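Local coordinates for protein putative N-acetylmuramoyl-L-alanine amidase,autolysin cwp6 (Peptoclostridium difficile, PDB 5J72) that probably cleaves the amide link between N-acetylmuramic acid and L-alanine in peptidoglycan as a zinc-dependent autolysin held at the cell wall by CWB2 modules, at residues A[478-483]-A[529-534]; A[461-466]-A[506-511]; A[482-487]-A[623-628]; A[537-542]-A[607-612]. One frame throughout, in Å; residues are numbered along the deposited sequence.

Interaction 1: residues A[478-483]-A[529-534]; sequences KKYTLN and IHYNAS. With ZN (zinc ion), chain I.
Helix 477-494 lies across strand 525-532 in the zinc-dependent Amidase_3 domain, an alpha/beta fold whose metal site sits at the end of this strand. Three side chains, Thr481, Tyr531 and Tyr480, carry most of the buried surface. The CB of Tyr480 sits over one face of the Tyr531 ring, offset toward the rim and 3.7 Å from Tyr531 CE2, a CH-pi contact. From there the Tyr480 ring turns its edge to the same face, a T-shaped pair with planes at 67° and centroids 5.7 Å apart. Thr481 CG2 meets the Tyr531 ring at its edge, in plane, 3.8 Å from Tyr531 CD2, and also rests on the strand backbone, 3.1 Å from Ile529 O. With chi1 at 61° the Thr481 hydroxyl takes the crowded position between backbone N and carbonyl carbon, and it bonds Gly459 O. Tyr531 OH is hydrogen-bonded to Thr484, one turn after Tyr480. The intervening His530 points away from the helix to the metal, which His460 and Glu477 also bind; Glu477 additionally accepts from Tyr531 N, tying helix start to strand. Three waters complete the zinc shell, and His530 ND1 lies 2.2 Å from the ion.

Interaction 2: residues A[461-466]-A[506-511]; sequences GGSDSG and DKTMAL
The carboxylate of Asp506 is the flat group at one end of this loop-loop contact: Gly462 N comes to its OD1 from above the carboxylate plane, 35° out of it, while OD2 forms a salt bridge with Lys478 on helix 477-494. The acceptor belongs to the loop before helix 511-521, and the donor to a type II' beta turn from Gly461 to Asp464, directly after the zinc ligand His460 in the Amidase_3 domain. The Gly462-Asp506 bond is 2.8 Å from N to OD1, with an N-H...O angle of 167°. An extended Asp506 side chain, CG anti to the backbone N at chi1 -174°, brings the carboxylate to the turn. A second flat group, the Asp464 carboxylate, is met by Gly466 N on OD1, again from above its plane, closing an Asx turn; its OD2 bonds His460 ND1, a second-shell link likely to orient and polarise that ligand.

Glycines make the close approach possible. Gly461 CA lies 3.4 Å from Lys507 O in a CA-H...O contact, and a beta carbon on either Gly461 or Gly462 would collide with the 506-511 backbone or with Thr508 OG1. Two waters extend the interface: one bridges Gly461 O and Met509 N, and another joins the hydroxyls of Ser463 and Thr508 at the exposed side of the contact. Thr508 keeps OG1 beside its own backbone N, where it accepts from the turn: Ser463 N to Thr508 OG1 is 2.8 Å and almost straight.

Interaction 3: residues A[482-487]-A[623-628]; sequences LNTALA and KTMGTQ
Thr484 and Met625 run side by side and point the same way where two helices of the Amidase_3 domain, 477-494 and 619-637, pack together; the axes of segments 482-487 and 623-628 cross at -50°. The methyl branch makes the contact: Thr484 CG2, anti to its backbone N, lies alongside Met625 CG at 3.8 Å and also borders Gly626 CA, while the Thr484 side chain touches strand 525-532 as well. Met625 leaves its helix with CG anti to the backbone N (chi1 173°), then bends at both chi2 and chi3, so that its far end turns away from Thr484 toward Ile566 and Phe570.

One turn further on, Ala487 directs CB toward the facing helix, 3.6 Å from Lys623 O. Lys623 starts out away from Ala487 but its chain lies alongside the methyl, with CG 3.8 Å from Ala487 CB; a bend at chi4 (65°) then brings NZ over the same methyl.

Between these pairs Gly626 lets the two segment axes close to 7.1 Å. Its CA donates a CA-H...O contact to Thr484 O, 3.4 Å away, where any beta carbon would clash with that oxygen and with Ala487 CB. A water donates to both Ala487 O and Thr627 OG1, and the Thr627 hydroxyl itself donates to Lys623 O. The join is thus mostly methyl and backbone packing with small residues at the crossing; the buried Thr484 hydroxyl is satisfied by Tyr480 O in its own helix, and Lys623 NZ, in the conformer described, by Asp345 and Tyr402.

Interaction 4: residues A[537-542]-A[607-612]; sequences SGNGVE and IDNKSD
Gly540 N donates to Asp612 OD1, a bond of 2.7 Å and 165° that enters on the syn lone pair of the carboxylate. Gly540 has positive phi, and its backbone angles would jam a beta carbon against the preceding carbonyl. The bond ties the loop leading into strand 541-544 to the first turn of helix 610-614, a structural contact of the Amidase_3 domain with the Asp612 side chain about 14 Å from the zinc. Asp612 OD1 also accepts from Phe606 N at the end of strand 599-606, so a single oxygen grips two backbone amides and joins loop, strand end and helix start. The carboxylate reaches them with CG beside its own backbone N (chi1 -77°).

Next to this bond, Asn539 and Asn609 lie side by side and point the same way. Asn539 CB presses on the amide of Asn609, 3.3 Å from Asn609 CG, and Gly538 O comes equally near to Asn609 CB. Asn609 extends with CG anti to the backbone N (chi1 178°).

What fixes Asn609 is its place as N-cap of helix 610-614. Its OD1 accepts from Asp612 N in the carbonyl plane, 2.9 Å away, and its ND2 donates to Gly536 O, just before residues 537-542 in the same loop. Asp612 is therefore positioned twice over, by its backbone N, which donates to the cap side chain, and by the amides its carboxylate receives. Further out, Asp608 accepts from Ser534 N. Two backbone donors on one oxygen at the helix N-terminus would be expected to favour the ionised form of Asp612.

How the interactions relate
All four contacts lie in the amidase domain, but they differ in depth and chemistry. Interactions 1 and 3 are buried and share helix 477-494, one using its start against the sheet, the other a later turn against helix 619-637; interaction 1 rests on aromatic and apolar packing, interaction 3 on methyl and backbone packing around a glycine. Ile529 of interaction 1 also packs on Thr484 and Ala485 of interaction 3. Interaction 2 is a surface contact of loops, and interaction 4 is partly buried; each depends on an aspartate carboxylate receiving a glycine amide. Lys478 connects interactions 1 and 2, reaching Gly462 O with NZ, whereas Asn532 probably bonds Glu542 between 1 and 4. Interactions 3 and 4 do not touch, their nearest atoms being about 6 Å apart.

Interaction 1: residues A[478-483]-A[529-534]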
loop_
_atom_site.group_PDB
_atom_site.type_symbol
_atom_site.label_atom_id
_atom_site.label_comp_id
_atom_site.label_asym_id
_atom_site.label_seq_id
_atom_site.Cartn_x
_atom_site.Cartn_y
_atom_site.Cartn_z
ATOM N N LYS A 478 -11.454 17.202 17.055
ATOM C CA LYS A 478 -10.119 16.599 16.873
ATOM C C LYS A 478 -10.056 15.624 15.683
ATOM O O LYS A 478 -8.989 15.457 15.066
ATOM C CB LYS A 478 -9.645 15.895 18.172
ATOM C CG LYS A 478 -10.359 14.550 18.465
ATOM C CD LYS A 478 -9.536 13.762 19.548
ATOM C CE LYS A 478 -10.317 12.635 20.198
ATOM N NZ LYS A 478 -9.360 11.732 20.948
ATOM N N LYS A 479 -11.157 14.998 15.325
ATOM C CA LYS A 479 -11.043 14.093 14.179
ATOM C C LYS A 479 -11.293 14.850 12.838
ATOM O O LYS A 479 -10.725 14.493 11.803
ATOM C CB LYS A 479 -12.092 13.025 14.251
ATOM C CG LYS A 479 -11.964 12.214 15.532
ATOM C CD LYS A 479 -13.127 11.300 15.675
ATOM C CE LYS A 479 -12.891 10.360 16.836
ATOM N NZ LYS A 479 -14.061 9.478 17.017
ATOM N N TYR A 480 -12.168 15.863 12.874
ATOM C CA TYR A 480 -12.426 16.583 11.641
ATOM C C TYR A 480 -11.202 17.425 11.362
ATOM O O TYR A 480 -10.879 17.630 10.175
ATOM C CB TYR A 480 -13.639 17.504 11.821
ATOM C CG TYR A 480 -14.908 16.824 11.395
ATOM C CD1 TYR A 480 -15.511 17.137 10.178
ATOM C CD2 TYR A 480 -15.526 15.883 12.214
ATOM C CE1 TYR A 480 -16.693 16.538 9.788
ATOM C CE2 TYR A 480 -16.720 15.274 11.830
ATOM C CZ TYR A 480 -17.301 15.608 10.616
ATOM O OH TYR A 480 -18.491 15.044 10.214
ATOM N N THR A 481 -10.506 17.912 12.429
ATOM C CA THR A 481 -9.340 18.741 12.071
ATOM C C THR A 481 -8.286 17.833 11.506
ATOM O O THR A 481 -7.574 18.244 10.569
ATOM C CB THR A 481 -8.744 19.526 13.284
ATOM O OG1 THR A 481 -8.303 18.605 14.279
ATOM C CG2 THR A 481 -9.754 20.461 13.914
ATOM N N LEU A 482 -8.114 16.624 12.079
ATOM C CA LEU A 482 -7.082 15.740 11.504
ATOM C C LEU A 482 -7.392 15.345 10.013
ATOM O O LEU A 482 -6.503 15.387 9.166
ATOM C CB LEU A 482 -6.906 14.436 12.347
ATOM C CG LEU A 482 -5.866 13.486 11.729
ATOM C CD1 LEU A 482 -4.502 14.142 11.689
ATOM C CD2 LEU A 482 -5.855 12.208 12.570
ATOM N N ASN A 483 -8.637 14.946 9.716
ATOM C CA ASN A 483 -8.984 14.563 8.322
ATOM C C ASN A 483 -8.837 15.798 7.371
ATOM O O ASN A 483 -8.372 15.638 6.264
ATOM C CB ASN A 483 -10.388 14.050 8.273
ATOM C CG ASN A 483 -10.478 12.732 9.018
ATOM O OD1 ASN A 483 -9.486 11.972 9.007
ATOM N ND2 ASN A 483 -11.564 12.467 9.778
ATOM N N ILE A 529 -5.699 24.378 12.230
ATOM C CA ILE A 529 -6.991 24.100 11.659
ATOM C C ILE A 529 -7.900 23.654 12.767
ATOM O O ILE A 529 -7.598 22.679 13.467
ATOM C CB ILE A 529 -6.855 22.986 10.547
ATOM C CG1 ILE A 529 -6.053 23.584 9.347
ATOM C CG2 ILE A 529 -8.236 22.543 10.015
ATOM C CD1 ILE A 529 -5.719 22.550 8.264
ATOM N N HIS A 530 -9.015 24.348 12.911
ATOM C CA HIS A 530 -9.985 24.117 13.975
ATOM C C HIS A 530 -11.427 24.161 13.454
ATOM O O HIS A 530 -11.654 24.532 12.300
ATOM C CB HIS A 530 -9.809 25.220 15.042
ATOM C CG HIS A 530 -8.595 25.017 15.905
ATOM N ND1 HIS A 530 -8.691 24.592 17.238
ATOM C CD2 HIS A 530 -7.270 25.163 15.613
ATOM C CE1 HIS A 530 -7.439 24.489 17.672
ATOM N NE2 HIS A 530 -6.537 24.815 16.748
ATOM N N TYR A 531 -12.404 23.745 14.291
ATOM C CA TYR A 531 -13.828 23.832 13.942
ATOM C C TYR A 531 -14.506 24.653 15.065
ATOM O O TYR A 531 -14.129 24.494 16.231
ATOM C CB TYR A 531 -14.448 22.444 13.797
ATOM C CG TYR A 531 -14.175 21.887 12.417
ATOM C CD1 TYR A 531 -15.132 21.965 11.410
ATOM C CD2 TYR A 531 -12.933 21.340 12.098
ATOM C CE1 TYR A 531 -14.856 21.532 10.118
ATOM C CE2 TYR A 531 -12.650 20.900 10.805
ATOM C CZ TYR A 531 -13.610 21.004 9.817
ATOM O OH TYR A 531 -13.326 20.577 8.536
ATOM N N ASN A 532 -15.440 25.563 14.718
ATOM C CA ASN A 532 -16.104 26.454 15.692
ATOM C C ASN A 532 -17.294 25.798 16.336
ATOM O O ASN A 532 -17.702 24.703 15.941
ATOM C CB ASN A 532 -16.626 27.722 15.019
ATOM C CG ASN A 532 -15.947 28.933 15.530
ATOM O OD1 ASN A 532 -15.714 29.029 16.734
ATOM N ND2 ASN A 532 -15.544 29.890 14.690
ATOM N N ALA A 533 -17.858 26.498 17.337
ATOM C CA ALA A 533 -19.055 26.040 18.084
ATOM C C ALA A 533 -19.614 27.242 18.861
ATOM O O ALA A 533 -18.906 28.206 19.077
ATOM C CB ALA A 533 -18.686 24.921 19.089
ATOM N N SER A 534 -20.854 27.170 19.252
ATOM C CA SER A 534 -21.525 28.162 20.077
ATOM C C SER A 534 -22.736 27.342 20.575
ATOM O O SER A 534 -22.724 26.832 21.682
ATOM C CB SER A 534 -21.898 29.406 19.262
ATOM O OG SER A 534 -22.761 29.162 18.162
HETATM ZN ZN ZN I . -10.499 24.460 18.479
HETATM O O HOH W 1 -11.890 25.962 17.796
HETATM O O HOH W 2 -9.679 25.936 19.820
HETATM O O HOH W 3 -12.223 24.402 20.071
#

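Interaction 2: residues A[461-466]-A[506-511]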
loop_
_atom_site.group_PDB
_atom_site.type_symbol
_atom_site.label_atom_id
_atom_site.label_comp_id
_atom_site.label_asym_id
_atom_site.label_seq_id
_atom_site.Cartn_x
_atom_site.Cartn_y
_atom_site.Cartn_z
ATOM N N GLY A 461 -6.740 16.905 20.010
ATOM C CA GLY A 461 -6.245 15.541 19.794
ATOM C C GLY A 461 -6.059 14.807 21.134
ATOM O O GLY A 461 -5.810 15.441 22.167
ATOM N N GLY A 462 -6.157 13.497 21.096
ATOM C CA GLY A 462 -5.925 12.666 22.294
ATOM C C GLY A 462 -6.886 12.992 23.429
ATOM O O GLY A 462 -8.110 12.950 23.246
ATOM N N SER A 463 -6.344 13.354 24.587
ATOM C CA SER A 463 -7.162 13.703 25.768
ATOM C C SER A 463 -8.092 14.913 25.528
ATOM O O SER A 463 -9.089 15.083 26.262
ATOM C CB SER A 463 -6.254 14.061 26.941
ATOM O OG SER A 463 -5.305 13.035 27.172
ATOM N N ASP A 464 -7.758 15.792 24.525
ATOM C CA ASP A 464 -8.607 16.962 24.249
ATOM C C ASP A 464 -9.405 16.750 22.978
ATOM O O ASP A 464 -8.837 16.799 21.878
ATOM C CB ASP A 464 -7.703 18.236 24.120
ATOM C CG ASP A 464 -8.516 19.531 23.938
ATOM O OD1 ASP A 464 -9.772 19.476 23.996
ATOM O OD2 ASP A 464 -7.910 20.580 23.735
ATOM N N SER A 465 -10.706 16.526 23.066
ATOM C CA SER A 465 -11.476 16.269 21.834
ATOM C C SER A 465 -11.882 17.571 21.108
ATOM O O SER A 465 -12.333 17.498 19.978
ATOM C CB SER A 465 -12.744 15.492 22.169
ATOM O OG SER A 465 -13.572 16.354 22.945
ATOM N N GLY A 466 -11.728 18.746 21.784
ATOM C CA GLY A 466 -12.152 20.019 21.211
ATOM C C GLY A 466 -13.672 20.055 21.195
ATOM O O GLY A 466 -14.294 19.244 21.887
ATOM N N ASP A 506 -4.107 10.625 15.935
ATOM C CA ASP A 506 -4.760 11.072 17.143
ATOM C C ASP A 506 -3.758 11.002 18.266
ATOM O O ASP A 506 -3.285 9.918 18.574
ATOM C CB ASP A 506 -5.985 10.213 17.457
ATOM C CG ASP A 506 -6.802 10.725 18.641
ATOM O OD1 ASP A 506 -6.768 11.934 18.914
ATOM O OD2 ASP A 506 -7.481 9.915 19.280
ATOM N N LYS A 507 -3.360 12.145 18.830
ATOM C CA LYS A 507 -2.477 12.147 19.984
ATOM C C LYS A 507 -2.603 13.445 20.747
ATOM O O LYS A 507 -3.018 14.438 20.187
ATOM C CB LYS A 507 -1.029 11.932 19.620
ATOM C CG LYS A 507 -0.412 13.029 18.849
ATOM C CD LYS A 507 1.096 12.956 19.027
ATOM C CE LYS A 507 1.717 14.310 18.787
ATOM N NZ LYS A 507 3.188 14.286 18.946
ATOM N N THR A 508 -2.274 13.417 22.038
ATOM C CA THR A 508 -2.318 14.610 22.890
ATOM C C THR A 508 -1.126 15.508 22.549
ATOM O O THR A 508 0.010 15.039 22.501
ATOM C CB THR A 508 -2.303 14.150 24.394
ATOM O OG1 THR A 508 -3.513 13.400 24.605
ATOM C CG2 THR A 508 -2.310 15.381 25.382
ATOM N N MET A 509 -1.355 16.791 22.311
ATOM C CA MET A 509 -0.218 17.623 21.999
ATOM C C MET A 509 -0.519 19.068 22.469
ATOM O O MET A 509 -1.537 19.630 22.044
ATOM C CB MET A 509 0.096 17.632 20.485
ATOM C CG MET A 509 1.417 18.304 20.230
ATOM S SD MET A 509 1.786 18.067 18.444
ATOM C CE MET A 509 3.426 18.708 18.324
ATOM N N ALA A 510 0.354 19.653 23.296
ATOM C CA ALA A 510 0.086 20.990 23.851
ATOM C C ALA A 510 0.378 22.122 22.853
ATOM O O ALA A 510 1.205 21.974 21.952
ATOM C CB ALA A 510 0.984 21.217 25.079
ATOM N N LEU A 511 -0.255 23.293 23.088
ATOM C CA LEU A 511 -0.055 24.453 22.252
ATOM C C LEU A 511 1.423 24.819 22.225
ATOM O O LEU A 511 1.973 25.191 21.187
ATOM C CB LEU A 511 -0.935 25.622 22.840
ATOM C CG LEU A 511 -2.460 25.333 22.741
ATOM C CD1 LEU A 511 -3.234 26.504 23.425
ATOM C CD2 LEU A 511 -3.004 25.264 21.199
HETATM O O HOH W 4 -4.056 17.713 22.059
HETATM O O HOH W 5 -3.047 11.914 27.048
#

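Interaction 3: residues A[482-487]-A[623-628]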
loop_
_atom_site.group_PDB
_atom_site.type_symbol
_atom_site.label_atom_id
_atom_site.label_comp_id
_atom_site.label_asym_id
_atom_site.label_seq_id
_atom_site.Cartn_x
_atom_site.Cartn_y
_atom_site.Cartn_z
ATOM N N LEU A 482 -8.114 16.624 12.079
ATOM C CA LEU A 482 -7.082 15.740 11.504
ATOM C C LEU A 482 -7.392 15.345 10.013
ATOM O O LEU A 482 -6.503 15.387 9.166
ATOM C CB LEU A 482 -6.906 14.436 12.347
ATOM C CG LEU A 482 -5.866 13.486 11.729
ATOM C CD1 LEU A 482 -4.502 14.142 11.689
ATOM C CD2 LEU A 482 -5.855 12.208 12.570
ATOM N N ASN A 483 -8.637 14.946 9.716
ATOM C CA ASN A 483 -8.984 14.563 8.322
ATOM C C ASN A 483 -8.837 15.798 7.371
ATOM O O ASN A 483 -8.372 15.638 6.264
ATOM C CB ASN A 483 -10.388 14.050 8.273
ATOM C CG ASN A 483 -10.478 12.732 9.018
ATOM O OD1 ASN A 483 -9.486 11.972 9.007
ATOM N ND2 ASN A 483 -11.564 12.467 9.778
ATOM N N THR A 484 -9.216 17.000 7.849
ATOM C CA THR A 484 -9.072 18.191 7.007
ATOM C C THR A 484 -7.575 18.453 6.755
ATOM O O THR A 484 -7.148 18.663 5.615
ATOM C CB THR A 484 -9.676 19.413 7.747
ATOM O OG1 THR A 484 -11.040 19.159 7.972
ATOM C CG2 THR A 484 -9.515 20.732 6.885
ATOM N N ALA A 485 -6.760 18.390 7.839
ATOM C CA ALA A 485 -5.349 18.691 7.758
ATOM C C ALA A 485 -4.598 17.710 6.894
ATOM O O ALA A 485 -3.630 18.119 6.204
ATOM C CB ALA A 485 -4.694 18.760 9.179
ATOM N N LEU A 486 -4.972 16.467 6.897
ATOM C CA LEU A 486 -4.255 15.476 6.047
ATOM C C LEU A 486 -4.493 15.890 4.568
ATOM O O LEU A 486 -3.575 15.796 3.754
ATOM C CB LEU A 486 -4.842 14.028 6.295
ATOM C CG LEU A 486 -4.284 13.489 7.690
ATOM C CD1 LEU A 486 -5.184 12.286 8.191
ATOM C CD2 LEU A 486 -2.786 13.037 7.565
ATOM N N ALA A 487 -5.713 16.299 4.268
ATOM C CA ALA A 487 -6.031 16.674 2.861
ATOM C C ALA A 487 -5.277 17.954 2.463
ATOM O O ALA A 487 -4.824 18.076 1.325
ATOM C CB ALA A 487 -7.527 16.846 2.727
ATOM N N LYS A 623 -12.324 16.272 2.571
ATOM C CA LYS A 623 -11.094 16.364 1.800
ATOM C C LYS A 623 -11.129 17.698 0.944
ATOM O O LYS A 623 -10.121 18.367 0.820
ATOM C CB LYS A 623 -10.962 15.144 0.898
ATOM C CG LYS A 623 -9.690 15.246 0.072
ATOM C CD LYS A 623 -9.465 14.014 -0.808
ATOM C CE LYS A 623 -7.983 13.936 -1.158
ATOM N NZ LYS A 623 -7.117 13.707 0.053
ATOM N N THR A 624 -12.291 18.083 0.418
ATOM C CA THR A 624 -12.372 19.329 -0.377
ATOM C C THR A 624 -12.051 20.540 0.518
ATOM O O THR A 624 -11.345 21.455 0.110
ATOM C CB THR A 624 -13.767 19.461 -0.974
ATOM O OG1 THR A 624 -13.900 18.366 -1.882
ATOM C CG2 THR A 624 -13.963 20.796 -1.737
ATOM N N MET A 625 -12.550 20.519 1.746
ATOM C CA MET A 625 -12.241 21.601 2.688
ATOM C C MET A 625 -10.752 21.690 2.873
ATOM O O MET A 625 -10.193 22.793 2.803
ATOM C CB MET A 625 -12.923 21.325 4.021
ATOM C CG MET A 625 -12.499 22.346 5.106
ATOM S SD MET A 625 -13.054 24.066 4.749
ATOM C CE MET A 625 -14.899 23.925 5.025
ATOM N N GLY A 626 -10.034 20.528 3.091
ATOM C CA GLY A 626 -8.592 20.623 3.282
ATOM C C GLY A 626 -7.879 21.099 2.017
ATOM O O GLY A 626 -6.909 21.860 2.081
ATOM N N THR A 627 -8.325 20.594 0.876
ATOM C CA THR A 627 -7.696 21.005 -0.375
ATOM C C THR A 627 -7.797 22.565 -0.571
ATOM O O THR A 627 -6.795 23.197 -0.926
ATOM C CB THR A 627 -8.458 20.368 -1.552
ATOM O OG1 THR A 627 -8.324 18.931 -1.394
ATOM C CG2 THR A 627 -7.844 20.870 -2.951
ATOM N N GLN A 628 -8.981 23.141 -0.353
ATOM C CA GLN A 628 -9.140 24.606 -0.517
ATOM C C GLN A 628 -8.208 25.351 0.423
ATOM O O GLN A 628 -7.584 26.370 0.061
ATOM C CB GLN A 628 -10.591 25.007 -0.268
ATOM C CG GLN A 628 -11.603 24.404 -1.252
ATOM C CD GLN A 628 -11.158 24.641 -2.696
ATOM O OE1 GLN A 628 -10.759 23.711 -3.414
ATOM N NE2 GLN A 628 -11.156 25.918 -3.150
HETATM O O HOH W 6 -6.016 17.212 -0.831
#

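Interaction 4: residues A[537-542]-A[607-612]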
loop_
_atom_site.group_PDB
_atom_site.type_symbol
_atom_site.label_atom_id
_atom_site.label_comp_id
_atom_site.label_asym_id
_atom_site.label_seq_id
_atom_site.Cartn_x
_atom_site.Cartn_y
_atom_site.Cartn_z
ATOM N N SER A 537 -26.819 27.928 16.624
ATOM C CA SER A 537 -26.836 29.313 16.147
ATOM C C SER A 537 -25.660 29.730 15.210
ATOM O O SER A 537 -25.878 29.882 13.996
ATOM C CB SER A 537 -26.845 30.242 17.357
ATOM O OG SER A 537 -27.214 31.554 16.969
ATOM N N GLY A 538 -24.442 29.939 15.765
ATOM C CA GLY A 538 -23.300 30.341 14.942
ATOM C C GLY A 538 -23.120 29.419 13.748
ATOM O O GLY A 538 -23.432 28.235 13.793
ATOM N N ASN A 539 -22.628 29.982 12.646
ATOM C CA ASN A 539 -22.382 29.234 11.411
ATOM C C ASN A 539 -21.454 30.094 10.557
ATOM O O ASN A 539 -21.390 31.315 10.760
ATOM C CB ASN A 539 -23.693 28.908 10.643
ATOM C CG ASN A 539 -24.419 30.149 10.121
ATOM O OD1 ASN A 539 -25.263 30.710 10.833
ATOM N ND2 ASN A 539 -24.104 30.674 8.930
ATOM N N GLY A 540 -20.725 29.456 9.625
ATOM C CA GLY A 540 -19.799 30.175 8.760
ATOM C C GLY A 540 -18.339 29.866 9.060
ATOM O O GLY A 540 -18.019 29.049 9.931
ATOM N N VAL A 541 -17.447 30.560 8.326
ATOM C CA VAL A 541 -15.998 30.391 8.407
ATOM C C VAL A 541 -15.359 31.730 8.797
ATOM O O VAL A 541 -15.826 32.805 8.372
ATOM C CB VAL A 541 -15.486 29.879 7.001
ATOM C CG1 VAL A 541 -15.960 30.799 5.878
ATOM C CG2 VAL A 541 -13.958 29.846 6.953
ATOM N N GLU A 542 -14.298 31.677 9.619
ATOM C CA GLU A 542 -13.533 32.856 10.022
ATOM C C GLU A 542 -12.121 32.419 10.226
ATOM O O GLU A 542 -11.891 31.249 10.520
ATOM C CB GLU A 542 -14.055 33.457 11.334
ATOM C CG GLU A 542 -14.131 32.415 12.456
ATOM C CD GLU A 542 -14.875 32.985 13.699
ATOM O OE1 GLU A 542 -15.746 33.891 13.520
ATOM O OE2 GLU A 542 -14.571 32.547 14.827
ATOM N N ILE A 607 -18.988 23.228 13.878
ATOM C CA ILE A 607 -19.231 21.775 13.926
ATOM C C ILE A 607 -20.614 21.425 14.550
ATOM O O ILE A 607 -21.059 20.279 14.418
ATOM C CB ILE A 607 -18.059 21.083 14.717
ATOM C CG1 ILE A 607 -17.928 19.618 14.248
ATOM C CG2 ILE A 607 -18.291 21.142 16.268
ATOM C CD1 ILE A 607 -16.603 19.021 14.712
ATOM N N ASP A 608 -21.282 22.419 15.182
ATOM C CA ASP A 608 -22.620 22.266 15.798
ATOM C C ASP A 608 -23.656 23.013 14.944
ATOM O O ASP A 608 -24.763 23.254 15.414
ATOM C CB ASP A 608 -22.647 22.830 17.252
ATOM C CG ASP A 608 -22.166 24.287 17.342
ATOM O OD1 ASP A 608 -22.294 24.896 18.432
ATOM O OD2 ASP A 608 -21.653 24.822 16.311
ATOM N N ASN A 609 -23.317 23.404 13.698
ATOM C CA ASN A 609 -24.338 24.050 12.842
ATOM C C ASN A 609 -24.713 23.077 11.703
ATOM O O ASN A 609 -23.857 22.707 10.902
ATOM C CB ASN A 609 -23.860 25.379 12.263
ATOM C CG ASN A 609 -24.916 25.966 11.351
ATOM O OD1 ASN A 609 -24.916 25.693 10.134
ATOM N ND2 ASN A 609 -25.871 26.749 11.870
ATOM N N LYS A 610 -25.984 22.659 11.629
ATOM C CA LYS A 610 -26.418 21.694 10.611
ATOM C C LYS A 610 -26.184 22.140 9.169
ATOM O O LYS A 610 -25.788 21.323 8.335
ATOM C CB LYS A 610 -27.907 21.397 10.778
ATOM C CG LYS A 610 -28.187 19.924 10.505
ATOM C CD LYS A 610 -29.526 19.693 9.827
ATOM C CE LYS A 610 -29.600 18.252 9.424
ATOM N NZ LYS A 610 -29.183 18.096 8.013
ATOM N N SER A 611 -26.445 23.399 8.855
ATOM C CA SER A 611 -26.227 23.849 7.477
ATOM C C SER A 611 -24.701 23.695 7.056
ATOM O O SER A 611 -24.415 23.201 5.967
ATOM C CB SER A 611 -26.686 25.293 7.339
ATOM O OG SER A 611 -26.401 25.785 6.036
ATOM N N ASP A 612 -23.759 24.100 7.946
ATOM C CA ASP A 612 -22.308 23.987 7.719
ATOM C C ASP A 612 -21.913 22.529 7.606
ATOM O O ASP A 612 -21.268 22.140 6.641
ATOM C CB ASP A 612 -21.527 24.628 8.891
ATOM C CG ASP A 612 -21.479 26.137 8.884
ATOM O OD1 ASP A 612 -20.826 26.717 9.781
ATOM O OD2 ASP A 612 -22.084 26.747 7.976
#